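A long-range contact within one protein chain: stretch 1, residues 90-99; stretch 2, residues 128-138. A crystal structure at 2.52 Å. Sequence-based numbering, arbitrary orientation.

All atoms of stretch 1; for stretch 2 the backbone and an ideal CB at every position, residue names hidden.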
# COMPACT_ATOMS: atom_id res chain seq x y z
N SER B 90 -0.40 6.01 -2.78
CA SER B 90 0.72 5.68 -1.92
C SER B 90 1.88 5.18 -2.77
O SER B 90 1.67 4.51 -3.79
CB SER B 90 0.34 4.60 -0.90
OG SER B 90 1.09 4.74 0.29
N PHE B 91 3.09 5.56 -2.38
CA PHE B 91 4.29 5.12 -3.08
C PHE B 91 5.32 4.72 -2.04
O PHE B 91 5.53 5.46 -1.07
CB PHE B 91 4.85 6.20 -3.99
CG PHE B 91 3.96 6.51 -5.16
CD1 PHE B 91 3.98 5.72 -6.29
CD2 PHE B 91 3.10 7.60 -5.11
CE1 PHE B 91 3.16 6.00 -7.36
CE2 PHE B 91 2.29 7.88 -6.18
CZ PHE B 91 2.31 7.08 -7.31
N CYS B 92 5.96 3.56 -2.23
CA CYS B 92 7.11 3.16 -1.44
C CYS B 92 8.29 2.94 -2.37
O CYS B 92 8.20 2.16 -3.33
CB CYS B 92 6.83 1.90 -0.62
SG CYS B 92 8.24 1.41 0.42
N ILE B 93 9.40 3.61 -2.08
CA ILE B 93 10.55 3.65 -2.97
C ILE B 93 11.48 2.51 -2.58
O ILE B 93 12.09 2.55 -1.51
CB ILE B 93 11.27 5.00 -2.92
CG1 ILE B 93 10.23 6.12 -2.99
CG2 ILE B 93 12.32 5.11 -4.02
CD1 ILE B 93 10.73 7.43 -2.54
N LEU B 94 11.61 1.53 -3.46
CA LEU B 94 12.44 0.37 -3.19
C LEU B 94 13.88 0.57 -3.62
O LEU B 94 14.78 -0.02 -3.01
CB LEU B 94 11.87 -0.86 -3.87
CG LEU B 94 10.43 -1.24 -3.51
CD1 LEU B 94 10.13 -2.63 -4.00
CD2 LEU B 94 10.18 -1.13 -2.01
N GLN B 95 14.13 1.39 -4.64
CA GLN B 95 15.49 1.60 -5.14
C GLN B 95 15.52 2.86 -5.99
O GLN B 95 14.54 3.22 -6.64
CB GLN B 95 16.00 0.39 -5.92
CG GLN B 95 15.91 0.50 -7.43
CD GLN B 95 16.73 -0.57 -8.14
OE1 GLN B 95 17.27 -1.48 -7.50
NE2 GLN B 95 16.81 -0.47 -9.46
N GLY B 96 16.67 3.53 -5.98
CA GLY B 96 16.90 4.66 -6.85
C GLY B 96 16.78 5.99 -6.13
O GLY B 96 16.70 6.06 -4.90
N LYS B 97 16.76 7.06 -6.93
CA LYS B 97 16.62 8.41 -6.40
C LYS B 97 15.58 9.15 -7.22
O LYS B 97 15.64 9.15 -8.46
CB LYS B 97 17.95 9.17 -6.47
CG LYS B 97 19.20 8.29 -6.43
CD LYS B 97 20.48 9.13 -6.39
CE LYS B 97 21.66 8.40 -7.04
NZ LYS B 97 21.77 8.61 -8.50
N ILE B 98 14.63 9.80 -6.54
CA ILE B 98 13.56 10.55 -7.19
C ILE B 98 13.39 11.89 -6.49
O ILE B 98 13.61 12.00 -5.28
CB ILE B 98 12.20 9.82 -7.21
CG1 ILE B 98 11.67 9.62 -5.79
CG2 ILE B 98 12.30 8.51 -7.94
CD1 ILE B 98 10.30 8.97 -5.75
N GLU B 99 12.95 12.89 -7.25
CA GLU B 99 12.48 14.17 -6.74
C GLU B 99 11.02 14.30 -7.10
O GLU B 99 10.65 14.18 -8.28
CB GLU B 99 13.28 15.33 -7.32
CG GLU B 99 12.87 16.70 -6.82
CD GLU B 99 12.75 17.71 -7.95
OE1 GLU B 99 12.66 18.93 -7.67
OE2 GLU B 99 12.74 17.30 -9.13
N UNK B 128 16.19 11.30 -10.57
CA UNK B 128 17.36 12.16 -10.45
C UNK B 128 18.62 11.34 -10.24
O UNK B 128 19.68 11.88 -9.91
CB UNK B 128 17.18 13.15 -9.30
N UNK B 129 18.55 10.03 -10.45
CA UNK B 129 19.70 9.16 -10.29
C UNK B 129 19.91 8.42 -11.60
O UNK B 129 19.12 8.54 -12.54
CB UNK B 129 19.51 8.19 -9.12
N UNK B 130 21.02 7.66 -11.65
CA UNK B 130 21.32 6.91 -12.86
C UNK B 130 21.04 5.42 -12.73
O UNK B 130 21.18 4.70 -13.73
CB UNK B 130 22.79 7.12 -13.24
N UNK B 131 20.65 4.94 -11.56
CA UNK B 131 20.00 3.65 -11.47
C UNK B 131 18.51 3.87 -11.71
O UNK B 131 17.96 4.91 -11.36
CB UNK B 131 20.26 2.98 -10.12
N UNK B 132 17.86 2.86 -12.29
CA UNK B 132 16.41 2.92 -12.44
C UNK B 132 15.73 2.90 -11.08
O UNK B 132 16.20 2.23 -10.15
CB UNK B 132 15.91 1.76 -13.30
N UNK B 133 14.63 3.62 -10.96
CA UNK B 133 13.87 3.66 -9.71
C UNK B 133 12.73 2.68 -9.86
O UNK B 133 12.17 2.53 -10.95
CB UNK B 133 13.36 5.07 -9.39
N UNK B 134 12.40 1.99 -8.77
CA UNK B 134 11.37 0.97 -8.79
C UNK B 134 10.50 1.32 -7.59
O UNK B 134 11.02 1.54 -6.48
CB UNK B 134 11.93 -0.45 -8.73
N UNK B 135 9.17 1.41 -7.80
CA UNK B 135 8.25 1.80 -6.73
C UNK B 135 7.14 0.78 -6.56
O UNK B 135 6.62 0.24 -7.54
CB UNK B 135 7.65 3.18 -7.01
N UNK B 136 6.72 0.61 -5.31
CA UNK B 136 5.49 -0.10 -4.98
C UNK B 136 4.39 0.93 -4.75
O UNK B 136 4.51 1.78 -3.86
CB UNK B 136 5.68 -0.99 -3.75
N UNK B 137 3.32 0.85 -5.54
CA UNK B 137 2.23 1.82 -5.42
C UNK B 137 0.94 1.15 -4.96
O UNK B 137 0.70 -0.03 -5.24
CB UNK B 137 2.00 2.53 -6.76
N UNK B 138 0.13 1.92 -4.25
CA UNK B 138 -1.24 1.55 -3.95
C UNK B 138 -2.10 2.78 -4.18
O UNK B 138 -1.68 3.90 -3.89
CB UNK B 138 -1.38 1.02 -2.52

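At position 128 the backbone N donates to K97 O (3.1 Å, N-H...O angle 151°), and the CB points sideways, 4.4 Å from K97 O. Aliphatic or polar side chains would fit. The residue is I128; its CG1 lies 3.8 Å from K97 CB and its CG2 3.7 Å from E99 CB, so it packs on the aliphatic parts of two charged side chains.

At position 129 the ideal CB points toward stretch 1, which leaves small residues plausible, and phi/psi of -123/175 are open to any residue. G129 is deposited. Its CA and K97 NZ clash in the model, so no conclusion is drawn from the lysine's position.

Position 130 points away, its CB 5.1 Å from K97 NZ, and almost any side chain would suit. K130 extends into this open space.

Position 131 points toward stretch 1 with room to spare: the CB is 4.9 Å from Q95 NE2 and 5.0 Å from G96 CA. A medium-sized polar or acidic side chain is plausible. E131 brings OE2 to 3.7 Å from G96 CA and 4.4 Å from K97 CG, contacts without a salt bridge across the pair.

The CB of 132 points sideways, 4.5 Å from Q95 NE2, while the backbone does the work: Q95 NE2 donates to the O of 132 (2.9 Å, 146°). Small or polar residues would serve; A132 leaves the bond to its carbonyl.

At 133 the CB sits 3.5 Å from Q95 O and 3.9 Å from I98 CG2, which favours a compact apolar group. V133 places CG1 3.5 Å from I98 CG2 and 4.2 Å from I93 CG2. Its CG2 lies 3.6 Å from G96 CA; an ideal CB on G96 would be 2.3 Å from that methyl.

Position 134 pairs with Q95 across a beta bulge: its O accepts from L94 N (3.1 Å) and its N donates to Q95 O (3.3 Å). The CB, 4.3 Å from Q95 CG, shares that residue's face, suiting a long or polar chain. R134 lays CD 4.1 Å from L94 CD1.

Position 135, opposite I93, turns to the face of F91 and I93, with CB 4.5 Å from F91 CD1. Leucine, isoleucine or methionine would suit. L135 reaches I93 CG1 with CD2 (3.6 Å) and F91 CD1 with CD1 (4.1 Å).

Position 136 pairs with C92 through two hydrogen bonds, C92 N to its O (2.8 Å) and its N to C92 O (2.9 Å). The ideal CB lies on the face shared with C92, 4.1 Å from C92 O and 4.8 Å from L94 CD1, so apolar or aromatic side chains are among those that suit. Y136 sets its CB 4.4 Å from C92 CB, which lies at its ring edge, while its side-chain end leads away.

At 137 the CB lies 3.7 Å from F91 CE1, favouring apolar or aromatic groups. Y137 makes that contact through CB, its ring leading away.

Position 138 faces S90, whose CB is 4.3 Å from the ideal CB; small residues suit. T138 sets OG1 3.0 Å from S90 CB, beside paired backbone bonds.

Stretch 2 128-138: IGKEAVRLYYT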
# COMPACT_ATOMS: atom_id res chain seq x y z
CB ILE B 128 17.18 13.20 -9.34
CG1 ILE B 128 17.14 12.52 -7.97
CG2 ILE B 128 15.91 14.00 -9.59
CD1 ILE B 128 17.14 13.46 -6.80
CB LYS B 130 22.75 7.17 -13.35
CG LYS B 130 22.86 8.65 -13.74
CD LYS B 130 22.28 8.95 -15.12
CE LYS B 130 21.63 10.34 -15.14
NZ LYS B 130 22.29 11.47 -14.44
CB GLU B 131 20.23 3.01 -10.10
CG GLU B 131 20.07 3.98 -8.95
CD GLU B 131 20.33 3.36 -7.60
OE1 GLU B 131 20.31 2.11 -7.50
OE2 GLU B 131 20.57 4.11 -6.63
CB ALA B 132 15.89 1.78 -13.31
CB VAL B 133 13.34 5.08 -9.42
CG1 VAL B 133 12.35 5.03 -8.24
CG2 VAL B 133 14.50 6.03 -9.15
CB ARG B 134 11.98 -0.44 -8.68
CG ARG B 134 11.00 -1.51 -8.22
CD ARG B 134 11.64 -2.87 -7.83
NE ARG B 134 12.69 -3.42 -8.70
CZ ARG B 134 12.50 -3.85 -9.95
NH1 ARG B 134 11.32 -3.72 -10.54
NH2 ARG B 134 13.53 -4.34 -10.63
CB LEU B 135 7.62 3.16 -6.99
CG LEU B 135 8.43 4.37 -7.41
CD1 LEU B 135 7.55 5.33 -8.23
CD2 LEU B 135 9.00 5.04 -6.18
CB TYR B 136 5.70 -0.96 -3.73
CG TYR B 136 4.43 -1.58 -3.22
CD1 TYR B 136 3.77 -2.55 -3.97
CD2 TYR B 136 3.88 -1.20 -2.01
CE1 TYR B 136 2.61 -3.12 -3.51
CE2 TYR B 136 2.71 -1.77 -1.55
CZ TYR B 136 2.08 -2.73 -2.31
OH TYR B 136 0.92 -3.31 -1.87
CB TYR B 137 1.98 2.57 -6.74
CG TYR B 137 1.22 1.79 -7.81
CD1 TYR B 137 -0.18 1.74 -7.81
CD2 TYR B 137 1.89 1.13 -8.83
CE1 TYR B 137 -0.87 1.03 -8.78
CE2 TYR B 137 1.21 0.42 -9.81
CZ TYR B 137 -0.17 0.37 -9.78
OH TYR B 137 -0.85 -0.34 -10.75
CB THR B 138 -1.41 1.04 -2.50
OG1 THR B 138 -1.32 2.14 -1.59
CG2 THR B 138 -0.31 0.03 -2.14
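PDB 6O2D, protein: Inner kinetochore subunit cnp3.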